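Local coordinates for nitroalkane oxidase (Podospora anserina, PDB 3MKH), which oxidises nitroalkanes to aldehydes or ketones with release of nitrite, using FAD and molecular oxygen and producing hydrogen peroxide, at residues Lys356-Glu361 against Pro396-Asn402; Phe151-Leu157 against Val187-Thr193; Gly126-Ala130 against Thr172-Trp177. All coordinates share one frame; numbering follows the deposited sequence.

Contact 1 (Lys356-Glu361 against Pro396-Asn402). With FAD (flavin-adenine dinucleotide), chain E.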
loop_
_atom_site.group_PDB
_atom_site.type_symbol
_atom_site.label_atom_id
_atom_site.label_comp_id
_atom_site.label_asym_id
_atom_site.label_seq_id
_atom_site.Cartn_x
_atom_site.Cartn_y
_atom_site.Cartn_z
ATOM N N LYS A 356 -6.671 12.357 -12.417
ATOM C CA LYS A 356 -7.639 11.273 -12.613
ATOM C C LYS A 356 -7.154 10.003 -11.907
ATOM O O LYS A 356 -7.880 9.400 -11.126
ATOM C CB LYS A 356 -7.862 11.006 -14.106
ATOM C CG LYS A 356 -9.161 10.267 -14.457
ATOM C CD LYS A 356 -9.105 8.758 -14.172
ATOM C CE LYS A 356 -10.199 8.010 -14.974
ATOM N NZ LYS A 356 -10.215 6.523 -14.690
ATOM N N VAL A 357 -5.920 9.600 -12.179
ATOM C CA VAL A 357 -5.408 8.367 -11.600
ATOM C C VAL A 357 -5.253 8.464 -10.083
ATOM O O VAL A 357 -5.643 7.556 -9.357
ATOM C CB VAL A 357 -4.069 7.949 -12.242
ATOM C CG1 VAL A 357 -3.484 6.735 -11.513
ATOM C CG2 VAL A 357 -4.275 7.660 -13.723
ATOM N N PHE A 358 -4.688 9.560 -9.592
ATOM C CA PHE A 358 -4.436 9.680 -8.153
ATOM C C PHE A 358 -5.732 9.691 -7.340
ATOM O O PHE A 358 -5.865 8.970 -6.359
ATOM C CB PHE A 358 -3.636 10.958 -7.836
ATOM C CG PHE A 358 -3.393 11.179 -6.353
ATOM C CD1 PHE A 358 -4.306 11.881 -5.579
ATOM C CD2 PHE A 358 -2.267 10.658 -5.734
ATOM C CE1 PHE A 358 -4.085 12.088 -4.211
ATOM C CE2 PHE A 358 -2.041 10.854 -4.380
ATOM C CZ PHE A 358 -2.950 11.572 -3.612
ATOM N N CYS A 359 -6.665 10.549 -7.749
ATOM C CA CYS A 359 -7.869 10.818 -6.987
ATOM C C CYS A 359 -8.861 9.656 -7.071
ATOM O O CYS A 359 -9.531 9.349 -6.087
ATOM C CB CYS A 359 -8.539 12.117 -7.460
ATOM S SG CYS A 359 -7.510 13.625 -7.229
ATOM N N SER A 360 -8.958 9.016 -8.235
ATOM C CA SER A 360 -9.891 7.893 -8.373
ATOM C C SER A 360 -9.478 6.783 -7.416
ATOM O O SER A 360 -10.311 6.211 -6.724
ATOM C CB SER A 360 -9.954 7.371 -9.817
ATOM O OG SER A 360 -8.690 6.873 -10.226
ATOM N N GLU A 361 -8.183 6.500 -7.348
ATOM C CA GLU A 361 -7.712 5.392 -6.527
ATOM C C GLU A 361 -7.704 5.772 -5.049
ATOM O O GLU A 361 -8.019 4.947 -4.179
ATOM C CB GLU A 361 -6.343 4.893 -7.027
ATOM C CG GLU A 361 -6.500 4.169 -8.364
ATOM C CD GLU A 361 -5.192 3.708 -8.995
ATOM O OE1 GLU A 361 -4.145 3.704 -8.308
ATOM O OE2 GLU A 361 -5.231 3.333 -10.187
ATOM N N PRO A 396 -11.742 4.666 -10.918
ATOM C CA PRO A 396 -10.528 4.218 -11.605
ATOM C C PRO A 396 -10.838 3.558 -12.946
ATOM O O PRO A 396 -10.028 3.662 -13.863
ATOM C CB PRO A 396 -9.949 3.181 -10.628
ATOM C CG PRO A 396 -10.474 3.603 -9.288
ATOM C CD PRO A 396 -11.886 4.015 -9.605
ATOM N N ILE A 397 -12.009 2.926 -13.061
ATOM C CA ILE A 397 -12.314 2.084 -14.218
ATOM C C ILE A 397 -13.094 2.787 -15.321
ATOM O O ILE A 397 -13.060 2.354 -16.470
ATOM C CB ILE A 397 -13.039 0.764 -13.819
ATOM C CG1 ILE A 397 -14.335 1.048 -13.052
ATOM C CG2 ILE A 397 -12.130 -0.117 -12.961
ATOM C CD1 ILE A 397 -15.055 -0.246 -12.594
ATOM N N PHE A 398 -13.786 3.875 -14.993
ATOM C CA PHE A 398 -14.583 4.545 -16.012
ATOM C C PHE A 398 -13.824 5.750 -16.554
ATOM O O PHE A 398 -12.674 5.996 -16.152
ATOM C CB PHE A 398 -16.027 4.862 -15.538
ATOM C CG PHE A 398 -16.196 6.196 -14.828
ATOM C CD1 PHE A 398 -15.116 6.856 -14.246
ATOM C CD2 PHE A 398 -17.457 6.767 -14.716
ATOM C CE1 PHE A 398 -15.291 8.066 -13.589
ATOM C CE2 PHE A 398 -17.638 7.992 -14.054
ATOM C CZ PHE A 398 -16.558 8.635 -13.497
ATOM N N ASP A 399 -14.443 6.444 -17.503
ATOM C CA ASP A 399 -13.828 7.592 -18.154
ATOM C C ASP A 399 -12.413 7.270 -18.644
ATOM O O ASP A 399 -11.499 8.087 -18.495
ATOM C CB ASP A 399 -13.802 8.779 -17.194
ATOM C CG ASP A 399 -13.833 10.112 -17.923
ATOM O OD1 ASP A 399 -12.865 10.890 -17.783
ATOM O OD2 ASP A 399 -14.831 10.372 -18.637
ATOM N N GLY A 400 -12.246 6.089 -19.244
ATOM C CA GLY A 400 -10.937 5.590 -19.603
ATOM C C GLY A 400 -10.238 5.018 -18.381
ATOM O O GLY A 400 -9.702 5.761 -17.542
ATOM N N GLY A 401 -10.249 3.692 -18.283
ATOM C CA GLY A 401 -9.738 2.988 -17.111
ATOM C C GLY A 401 -8.268 3.273 -16.853
ATOM O O GLY A 401 -7.519 3.505 -17.804
ATOM N N ASN A 402 -7.851 3.257 -15.588
ATOM C CA ASN A 402 -6.456 3.579 -15.264
ATOM C C ASN A 402 -5.442 2.594 -15.864
ATOM O O ASN A 402 -4.360 2.990 -16.305
ATOM C CB ASN A 402 -6.237 3.690 -13.757
ATOM C CG ASN A 402 -6.984 4.866 -13.136
ATOM O OD1 ASN A 402 -7.072 4.975 -11.915
ATOM N ND2 ASN A 402 -7.528 5.735 -13.972
HETATM P PA FAD E . -11.452 -1.897 -21.713
HETATM O O1A FAD E . -11.139 -1.938 -23.140
HETATM O O2A FAD E . -12.747 -2.403 -21.253
HETATM O O5B FAD E . -10.283 -2.665 -20.923
HETATM C C5B FAD E . -10.570 -3.462 -19.776
HETATM C C4B FAD E . -9.307 -3.854 -18.987
HETATM O O4B FAD E . -8.474 -4.676 -19.815
HETATM C C3B FAD E . -8.460 -2.633 -18.637
HETATM O O3B FAD E . -8.859 -2.113 -17.368
HETATM C C2B FAD E . -7.066 -3.225 -18.530
HETATM O O2B FAD E . -6.858 -3.757 -17.226
HETATM C C1B FAD E . -7.083 -4.357 -19.558
HETATM N N9A FAD E . -6.429 -3.873 -20.805
HETATM C C8A FAD E . -7.002 -3.762 -22.000
HETATM N N7A FAD E . -6.126 -3.291 -22.878
HETATM C C5A FAD E . -4.979 -3.100 -22.237
HETATM C C6A FAD E . -3.728 -2.639 -22.624
HETATM N N6A FAD E . -3.500 -2.275 -23.878
HETATM N N1A FAD E . -2.754 -2.570 -21.710
HETATM C C2A FAD E . -2.973 -2.932 -20.459
HETATM N N3A FAD E . -4.152 -3.377 -20.059
HETATM C C4A FAD E . -5.170 -3.470 -20.920
HETATM N N1 FAD E . -18.262 5.475 -22.088
HETATM C C2 FAD E . -18.558 6.417 -23.065
HETATM O O2 FAD E . -18.207 6.218 -24.219
HETATM N N3 FAD E . -19.243 7.580 -22.730
HETATM C C4 FAD E . -19.647 7.810 -21.418
HETATM O O4 FAD E . -20.257 8.839 -21.135
HETATM C C4X FAD E . -19.353 6.867 -20.441
HETATM N N5 FAD E . -19.738 7.068 -19.113
HETATM C C5X FAD E . -19.744 5.980 -18.234
HETATM C C6 FAD E . -20.426 6.042 -17.023
HETATM C C7 FAD E . -20.426 4.949 -16.164
HETATM C C7M FAD E . -21.174 5.004 -14.835
HETATM C C8 FAD E . -19.741 3.795 -16.518
HETATM C C8M FAD E . -19.735 2.586 -15.583
HETATM C C9 FAD E . -19.055 3.738 -17.722
HETATM C C9A FAD E . -19.058 4.826 -18.581
HETATM N N10 FAD E . -18.375 4.768 -19.795
HETATM C C10 FAD E . -18.663 5.706 -20.778
HETATM C "C1'" FAD E . -17.341 3.734 -20.043
HETATM C "C2'" FAD E . -15.977 4.190 -19.524
HETATM O "O2'" FAD E . -15.548 5.347 -20.235
HETATM C "C3'" FAD E . -14.903 3.093 -19.614
HETATM O "O3'" FAD E . -13.750 3.541 -18.916
HETATM C "C4'" FAD E . -14.489 2.747 -21.051
HETATM O "O4'" FAD E . -15.434 1.863 -21.638
HETATM C "C5'" FAD E . -13.111 2.075 -21.063
HETATM O "O5'" FAD E . -13.078 0.942 -20.193
HETATM P P FAD E . -11.696 0.247 -19.809
HETATM O O1P FAD E . -10.733 1.300 -19.470
HETATM O O2P FAD E . -11.954 -0.814 -18.835
HETATM O O3P FAD E . -11.251 -0.377 -21.230
#
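K356 reaches from its helix into the segment 396-402, and its amine ends among backbone carbonyls. Its CB already points at that segment. With CG anti to the backbone N (chi1 -160°) and the chain bent at the next bond, CD is laid against the side chain of N402. CE of K356 comes next, 3.4 Å from both F398 O and G400 O, and also approaches CB of D399. K356 NZ donates to F398 O at 2.9 Å, nearly along the C=O axis (169°), and to G400 O at 3.0 Å from above the carbonyl plane, 40° out of it. A further bond runs to L395 O, so three carbonyl oxygens fix the buried ammonium. This lysine thus ties helix 345-374 to the FAD-binding loop in the C-terminal helical domain of the acyl-CoA dehydrogenase fold. Across the loop from the lysine, the cofactor is read by backbone: FAD O3' donates to I397 O at 2.8 Å, G400 N donates back to O3', and G401 N, at the N-cap of helix 402-415, meets phosphate O1P at 2.7 Å. D399, the inferred proton acceptor, has OD1 held by S273 and R406. Alongside, N402 enters as a knob among K356, V357, S360 and E361, whose OE2 is salt-bridged to R407. S360 CB packs on P396 N at 3.4 Å, while its OG turns back onto K356 O at 2.8 Å, reaching that oxygen from the face opposite to S360 N.

Contact 2 (Phe151-Leu157 against Val187-Thr193). With SO4 (sulfate ion), chain G.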
loop_
_atom_site.group_PDB
_atom_site.type_symbol
_atom_site.label_atom_id
_atom_site.label_comp_id
_atom_site.label_asym_id
_atom_site.label_seq_id
_atom_site.Cartn_x
_atom_site.Cartn_y
_atom_site.Cartn_z
ATOM N N PHE A 151 -12.381 -0.134 -33.738
ATOM C CA PHE A 151 -13.778 0.067 -33.338
ATOM C C PHE A 151 -14.721 -0.873 -34.085
ATOM O O PHE A 151 -14.570 -1.088 -35.278
ATOM C CB PHE A 151 -14.222 1.504 -33.628
ATOM C CG PHE A 151 -13.732 2.513 -32.630
ATOM C CD1 PHE A 151 -14.211 2.508 -31.324
ATOM C CD2 PHE A 151 -12.812 3.485 -33.007
ATOM C CE1 PHE A 151 -13.758 3.451 -30.411
ATOM C CE2 PHE A 151 -12.368 4.423 -32.122
ATOM C CZ PHE A 151 -12.837 4.409 -30.810
ATOM N N GLN A 152 -15.704 -1.419 -33.386
ATOM C CA GLN A 152 -16.696 -2.252 -34.040
ATOM C C GLN A 152 -17.701 -1.365 -34.750
ATOM O O GLN A 152 -18.327 -1.781 -35.715
ATOM C CB GLN A 152 -17.404 -3.159 -33.029
ATOM C CG GLN A 152 -18.399 -4.164 -33.653
ATOM C CD GLN A 152 -19.834 -3.627 -33.795
ATOM O OE1 GLN A 152 -20.261 -2.746 -33.050
ATOM N NE2 GLN A 152 -20.587 -4.185 -34.748
ATOM N N THR A 153 -17.868 -0.138 -34.266
ATOM C CA THR A 153 -18.817 0.781 -34.874
ATOM C C THR A 153 -18.160 1.451 -36.089
ATOM O O THR A 153 -17.076 2.033 -35.990
ATOM C CB THR A 153 -19.323 1.849 -33.869
ATOM O OG1 THR A 153 -20.005 1.202 -32.780
ATOM C CG2 THR A 153 -20.282 2.823 -34.547
ATOM N N THR A 154 -18.822 1.357 -37.233
ATOM C CA THR A 154 -18.248 1.844 -38.479
ATOM C C THR A 154 -19.159 2.847 -39.135
ATOM O O THR A 154 -20.356 2.904 -38.846
ATOM C CB THR A 154 -18.040 0.703 -39.493
ATOM O OG1 THR A 154 -19.300 0.084 -39.758
ATOM C CG2 THR A 154 -17.083 -0.330 -38.958
ATOM N N ALA A 155 -18.572 3.644 -40.024
ATOM C CA ALA A 155 -19.314 4.580 -40.839
ATOM C C ALA A 155 -18.788 4.482 -42.275
ATOM O O ALA A 155 -17.598 4.285 -42.487
ATOM C CB ALA A 155 -19.182 6.002 -40.291
ATOM N N ARG A 156 -19.693 4.575 -43.246
ATOM C CA ARG A 156 -19.340 4.517 -44.665
ATOM C C ARG A 156 -20.105 5.592 -45.420
ATOM O O ARG A 156 -21.317 5.750 -45.230
ATOM C CB ARG A 156 -19.714 3.152 -45.250
ATOM C CG ARG A 156 -18.934 1.988 -44.685
ATOM C CD ARG A 156 -19.584 0.665 -45.077
ATOM N NE ARG A 156 -18.943 -0.483 -44.432
ATOM C CZ ARG A 156 -19.199 -0.885 -43.186
ATOM N NH1 ARG A 156 -20.084 -0.236 -42.434
ATOM N NH2 ARG A 156 -18.565 -1.935 -42.685
ATOM N N LEU A 157 -19.408 6.332 -46.278
ATOM C CA LEU A 157 -20.063 7.335 -47.106
ATOM C C LEU A 157 -20.722 6.637 -48.297
ATOM O O LEU A 157 -20.054 5.976 -49.076
ATOM C CB LEU A 157 -19.052 8.379 -47.586
ATOM C CG LEU A 157 -19.530 9.528 -48.481
ATOM C CD1 LEU A 157 -20.573 10.373 -47.780
ATOM C CD2 LEU A 157 -18.345 10.391 -48.881
ATOM N N VAL A 187 -20.882 10.265 -31.902
ATOM C CA VAL A 187 -20.563 8.852 -32.085
ATOM C C VAL A 187 -19.165 8.710 -32.641
ATOM O O VAL A 187 -18.854 9.185 -33.747
ATOM C CB VAL A 187 -21.580 8.134 -32.980
ATOM C CG1 VAL A 187 -21.229 6.631 -33.113
ATOM C CG2 VAL A 187 -22.973 8.302 -32.401
ATOM N N VAL A 188 -18.315 8.082 -31.845
ATOM C CA VAL A 188 -16.960 7.821 -32.257
ATOM C C VAL A 188 -16.946 6.502 -33.003
ATOM O O VAL A 188 -17.391 5.463 -32.493
ATOM C CB VAL A 188 -16.016 7.766 -31.058
ATOM C CG1 VAL A 188 -14.554 7.598 -31.523
ATOM C CG2 VAL A 188 -16.174 9.040 -30.235
ATOM N N CYS A 189 -16.446 6.547 -34.228
ATOM C CA CYS A 189 -16.481 5.368 -35.068
ATOM C C CYS A 189 -15.304 5.343 -36.034
ATOM O O CYS A 189 -14.522 6.305 -36.113
ATOM C CB CYS A 189 -17.805 5.327 -35.831
ATOM S SG CYS A 189 -18.183 6.868 -36.698
ATOM N N ARG A 190 -15.170 4.244 -36.773
ATOM C CA ARG A 190 -14.144 4.198 -37.805
ATOM C C ARG A 190 -14.715 4.188 -39.231
ATOM O O ARG A 190 -15.693 3.484 -39.537
ATOM C CB ARG A 190 -13.162 3.049 -37.569
ATOM C CG ARG A 190 -13.684 1.704 -37.911
ATOM C CD ARG A 190 -12.622 0.638 -37.747
ATOM N NE ARG A 190 -13.279 -0.651 -37.601
ATOM C CZ ARG A 190 -13.669 -1.399 -38.623
ATOM N NH1 ARG A 190 -13.441 -0.985 -39.861
ATOM N NH2 ARG A 190 -14.282 -2.555 -38.410
ATOM N N ASP A 191 -14.099 4.995 -40.091
ATOM C CA ASP A 191 -14.487 5.096 -41.488
ATOM C C ASP A 191 -14.152 3.776 -42.169
ATOM O O ASP A 191 -13.010 3.323 -42.136
ATOM C CB ASP A 191 -13.710 6.239 -42.141
ATOM C CG ASP A 191 -13.998 6.385 -43.629
ATOM O OD1 ASP A 191 -14.993 5.812 -44.117
ATOM O OD2 ASP A 191 -13.219 7.090 -44.311
ATOM N N ALA A 192 -15.155 3.146 -42.764
ATOM C CA ALA A 192 -14.938 1.904 -43.485
ATOM C C ALA A 192 -15.258 2.069 -44.978
ATOM O O ALA A 192 -15.425 1.084 -45.698
ATOM C CB ALA A 192 -15.776 0.772 -42.863
ATOM N N THR A 193 -15.349 3.311 -45.433
ATOM C CA THR A 193 -15.627 3.590 -46.842
ATOM C C THR A 193 -14.549 2.964 -47.716
ATOM O O THR A 193 -14.838 2.344 -48.735
ATOM C CB THR A 193 -15.663 5.087 -47.129
ATOM O OG1 THR A 193 -16.552 5.729 -46.211
ATOM C CG2 THR A 193 -16.130 5.344 -48.584
HETATM S S SO4 G . -15.370 -3.731 -42.096
HETATM O O1 SO4 G . -15.557 -5.170 -41.919
HETATM O O2 SO4 G . -16.359 -3.023 -41.286
HETATM O O3 SO4 G . -14.025 -3.374 -41.653
HETATM O O4 SO4 G . -15.565 -3.384 -43.507
HETATM O O HOH W 1 -16.807 -1.828 -45.198
#
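T153, A155 and R190 carry the backbone pairing that joins 151-157 to 187-193. R190 N donates to T153 O at 3.0 Å, A155 N to R190 O at 2.9 Å and A192 N to A155 O at 2.7 Å, the zigzag of parallel strands; the short strand axes nevertheless diverge by 55°. At the far end a side chain takes over: L157 N donates to OG1 of T193 at 2.9 Å. That hydroxyl gives its own proton to D191 OD1 on the syn side, and T193 N meets the same oxygen from above the carboxylate plane, closing an Asx turn.

The charged contacts gather on the face of T154 and R190. R190 leaves its backbone with CG between N and the carbonyl carbon (chi1 76°) and then runs extended, which brings NE to F151 O at 2.7 Å, in that carbonyl's plane. T154 CG2 sits over the centre of the R190 guanidinium, 3.6 Å from R190 CZ. NH1 of R190 holds O3 of a sulfate ion, probably from the crystallisation liquor, at 3.0 Å. R156 lies beside it with A192 CB over its guanidinium face; R156 NH2 lies close to sulfate O2, its bond to sulfate O4 is weak, and a water accepting from R156 NE bridges to O4. A leucine in place of R190 would probably leave F151 O without this donor and the sulfate without one of its two arginines.

Apolar contacts complete the interface: A155 CB touches C189 SG, and F151 CZ meets V188 CG1 at 3.7 Å. The F151 ring also packs edge-to-face with FAD-binding F134. Parallel pairing of 154-158 with 184-191 belongs to the mixed sheet of the middle beta domain in acyl-CoA dehydrogenases.

Contact 3 (Gly126-Ala130 against Thr172-Trp177). With FAD (flavin-adenine dinucleotide), chain E.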
loop_
_atom_site.group_PDB
_atom_site.type_symbol
_atom_site.label_atom_id
_atom_site.label_comp_id
_atom_site.label_asym_id
_atom_site.label_seq_id
_atom_site.Cartn_x
_atom_site.Cartn_y
_atom_site.Cartn_z
ATOM N N GLY A 126 -36.649 22.803 -21.316
ATOM C CA GLY A 126 -36.715 21.392 -21.635
ATOM C C GLY A 126 -35.679 20.589 -20.860
ATOM O O GLY A 126 -35.199 21.012 -19.808
ATOM N N SER A 127 -35.330 19.424 -21.393
ATOM C CA SER A 127 -34.392 18.542 -20.728
ATOM C C SER A 127 -33.587 17.754 -21.745
ATOM O O SER A 127 -33.582 16.527 -21.708
ATOM C CB SER A 127 -35.160 17.595 -19.793
ATOM O OG SER A 127 -36.244 16.982 -20.476
ATOM N N PRO A 128 -32.876 18.462 -22.648
ATOM C CA PRO A 128 -32.109 17.781 -23.693
ATOM C C PRO A 128 -30.920 17.014 -23.105
ATOM O O PRO A 128 -30.284 17.495 -22.173
ATOM C CB PRO A 128 -31.611 18.932 -24.575
ATOM C CG PRO A 128 -31.532 20.131 -23.639
ATOM C CD PRO A 128 -32.680 19.928 -22.666
ATOM N N LEU A 129 -30.638 15.844 -23.663
ATOM C CA LEU A 129 -29.536 14.997 -23.230
ATOM C C LEU A 129 -28.534 14.843 -24.353
ATOM O O LEU A 129 -28.921 14.709 -25.520
ATOM C CB LEU A 129 -30.060 13.604 -22.875
ATOM C CG LEU A 129 -30.853 13.453 -21.586
ATOM C CD1 LEU A 129 -31.599 12.124 -21.616
ATOM C CD2 LEU A 129 -29.910 13.528 -20.401
ATOM N N ALA A 130 -27.252 14.861 -24.000
ATOM C CA ALA A 130 -26.171 14.626 -24.948
ATOM C C ALA A 130 -25.315 13.484 -24.417
ATOM O O ALA A 130 -25.303 13.221 -23.213
ATOM C CB ALA A 130 -25.308 15.907 -25.156
ATOM N N THR A 172 -23.073 7.019 -21.337
ATOM C CA THR A 172 -24.071 7.619 -20.477
ATOM C C THR A 172 -25.021 8.543 -21.244
ATOM O O THR A 172 -24.576 9.422 -21.981
ATOM C CB THR A 172 -23.378 8.391 -19.342
ATOM O OG1 THR A 172 -22.502 7.502 -18.636
ATOM C CG2 THR A 172 -24.394 8.970 -18.396
ATOM N N ASN A 173 -26.323 8.328 -21.058
ATOM C CA ASN A 173 -27.379 9.140 -21.673
ATOM C C ASN A 173 -27.735 8.793 -23.126
ATOM O O ASN A 173 -28.709 9.331 -23.649
ATOM C CB ASN A 173 -27.040 10.653 -21.647
ATOM C CG ASN A 173 -27.008 11.256 -20.255
ATOM O OD1 ASN A 173 -26.479 12.375 -20.072
ATOM N ND2 ASN A 173 -27.582 10.569 -19.282
ATOM N N CYS A 174 -26.963 7.930 -23.791
ATOM C CA CYS A 174 -27.120 7.775 -25.245
ATOM C C CYS A 174 -28.526 7.348 -25.687
ATOM O O CYS A 174 -28.943 7.635 -26.817
ATOM C CB CYS A 174 -26.080 6.803 -25.820
ATOM S SG CYS A 174 -26.331 5.077 -25.317
ATOM N N ALA A 175 -29.263 6.685 -24.798
ATOM C CA ALA A 175 -30.583 6.180 -25.177
ATOM C C ALA A 175 -31.735 7.165 -24.911
ATOM O O ALA A 175 -32.867 6.925 -25.327
ATOM C CB ALA A 175 -30.845 4.821 -24.500
ATOM N N GLY A 176 -31.451 8.280 -24.233
ATOM C CA GLY A 176 -32.475 9.290 -23.979
ATOM C C GLY A 176 -33.448 8.900 -22.878
ATOM O O GLY A 176 -33.369 7.795 -22.339
ATOM N N TRP A 177 -34.375 9.798 -22.545
ATOM C CA TRP A 177 -35.312 9.551 -21.452
ATOM C C TRP A 177 -36.258 8.384 -21.731
ATOM O O TRP A 177 -36.683 7.689 -20.801
ATOM C CB TRP A 177 -36.134 10.802 -21.148
ATOM C CG TRP A 177 -35.314 11.955 -20.683
ATOM C CD1 TRP A 177 -35.121 13.141 -21.341
ATOM C CD2 TRP A 177 -34.574 12.049 -19.458
ATOM N NE1 TRP A 177 -34.312 13.966 -20.600
ATOM C CE2 TRP A 177 -33.956 13.321 -19.443
ATOM C CE3 TRP A 177 -34.377 11.185 -18.370
ATOM C CZ2 TRP A 177 -33.148 13.748 -18.393
ATOM C CZ3 TRP A 177 -33.566 11.612 -17.317
ATOM C CH2 TRP A 177 -32.971 12.889 -17.335
HETATM P PA FAD E . -11.452 -1.897 -21.713
HETATM O O1A FAD E . -11.139 -1.938 -23.140
HETATM O O2A FAD E . -12.747 -2.403 -21.253
HETATM O O5B FAD E . -10.283 -2.665 -20.923
HETATM C C5B FAD E . -10.570 -3.462 -19.776
HETATM C C4B FAD E . -9.307 -3.854 -18.987
HETATM O O4B FAD E . -8.474 -4.676 -19.815
HETATM C C3B FAD E . -8.460 -2.633 -18.637
HETATM O O3B FAD E . -8.859 -2.113 -17.368
HETATM C C2B FAD E . -7.066 -3.225 -18.530
HETATM O O2B FAD E . -6.858 -3.757 -17.226
HETATM C C1B FAD E . -7.083 -4.357 -19.558
HETATM N N9A FAD E . -6.429 -3.873 -20.805
HETATM C C8A FAD E . -7.002 -3.762 -22.000
HETATM N N7A FAD E . -6.126 -3.291 -22.878
HETATM C C5A FAD E . -4.979 -3.100 -22.237
HETATM C C6A FAD E . -3.728 -2.639 -22.624
HETATM N N6A FAD E . -3.500 -2.275 -23.878
HETATM N N1A FAD E . -2.754 -2.570 -21.710
HETATM C C2A FAD E . -2.973 -2.932 -20.459
HETATM N N3A FAD E . -4.152 -3.377 -20.059
HETATM C C4A FAD E . -5.170 -3.470 -20.920
HETATM N N1 FAD E . -18.262 5.475 -22.088
HETATM C C2 FAD E . -18.558 6.417 -23.065
HETATM O O2 FAD E . -18.207 6.218 -24.219
HETATM N N3 FAD E . -19.243 7.580 -22.730
HETATM C C4 FAD E . -19.647 7.810 -21.418
HETATM O O4 FAD E . -20.257 8.839 -21.135
HETATM C C4X FAD E . -19.353 6.867 -20.441
HETATM N N5 FAD E . -19.738 7.068 -19.113
HETATM C C5X FAD E . -19.744 5.980 -18.234
HETATM C C6 FAD E . -20.426 6.042 -17.023
HETATM C C7 FAD E . -20.426 4.949 -16.164
HETATM C C7M FAD E . -21.174 5.004 -14.835
HETATM C C8 FAD E . -19.741 3.795 -16.518
HETATM C C8M FAD E . -19.735 2.586 -15.583
HETATM C C9 FAD E . -19.055 3.738 -17.722
HETATM C C9A FAD E . -19.058 4.826 -18.581
HETATM N N10 FAD E . -18.375 4.768 -19.795
HETATM C C10 FAD E . -18.663 5.706 -20.778
HETATM C "C1'" FAD E . -17.341 3.734 -20.043
HETATM C "C2'" FAD E . -15.977 4.190 -19.524
HETATM O "O2'" FAD E . -15.548 5.347 -20.235
HETATM C "C3'" FAD E . -14.903 3.093 -19.614
HETATM O "O3'" FAD E . -13.750 3.541 -18.916
HETATM C "C4'" FAD E . -14.489 2.747 -21.051
HETATM O "O4'" FAD E . -15.434 1.863 -21.638
HETATM C "C5'" FAD E . -13.111 2.075 -21.063
HETATM O "O5'" FAD E . -13.078 0.942 -20.193
HETATM P P FAD E . -11.696 0.247 -19.809
HETATM O O1P FAD E . -10.733 1.300 -19.470
HETATM O O2P FAD E . -11.954 -0.814 -18.835
HETATM O O3P FAD E . -11.251 -0.377 -21.230
#
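L129 and W177 form the tight half of this contact, in which the loop leading into strand 130-133 meets a type I beta turn, N173 to G176, in the middle beta domain of the acyl-CoA dehydrogenase fold. The turn is closed by G176 N donating to N173 O at 3.0 Å. Within the packed half, CG of L129, anti to the carbonyl carbon, carries CD1 over the face of the indole. L129 CD1 lies 3.4 Å from the centroid of the W177 five-membered ring, 11° off the ring normal, a CH-pi contact. L129 CD1 also touches G176 CA at 3.8 Å. L129 CD2, the other branch, meets N173 CG at 3.7 Å, where N173 CB approaches A130 O. Beyond N173 the same loop reaches the flavin: T172 N makes a weak bond to FAD O4, and T172 OG1 lies 2.8 Å from FAD N5.

Toward solvent the fit is sparser. S127 and W177 are partly exposed, and S127 OG turns to Q48 while lying 3.6 Å from W177 NE1. Ring stacking with F44 and an edge-to-face contact with Y51 add to the surroundings of W177. What joins the segments on this side is W177 NE1, donating to S127 O at 2.9 Å with an N-H...O angle of 168°, the oxygen 2° from the indole plane.

Overall arrangement
Contacts 1 and 3 are buried and both touch FAD; contact 2 is only partly buried, its centre about 23 Å from the centre of the chain, against 11 Å for contact 1 and 14 Å for contact 3. Contact 2 lies within the sheet and contact 3 in loops that lead into its strands 130-133 and 184-191. Their segments alternate in sequence; contact 1 follows both and joins helix 345-374 to the loop ahead of helix 402-415. Chemistry follows: a buried lysine among carbonyls in contact 1, strand pairing with arginines around sulfate in contact 2, an indole under a leucine methyl in contact 3. Contacts 1 and 3 come within about 6 Å, nearest atoms.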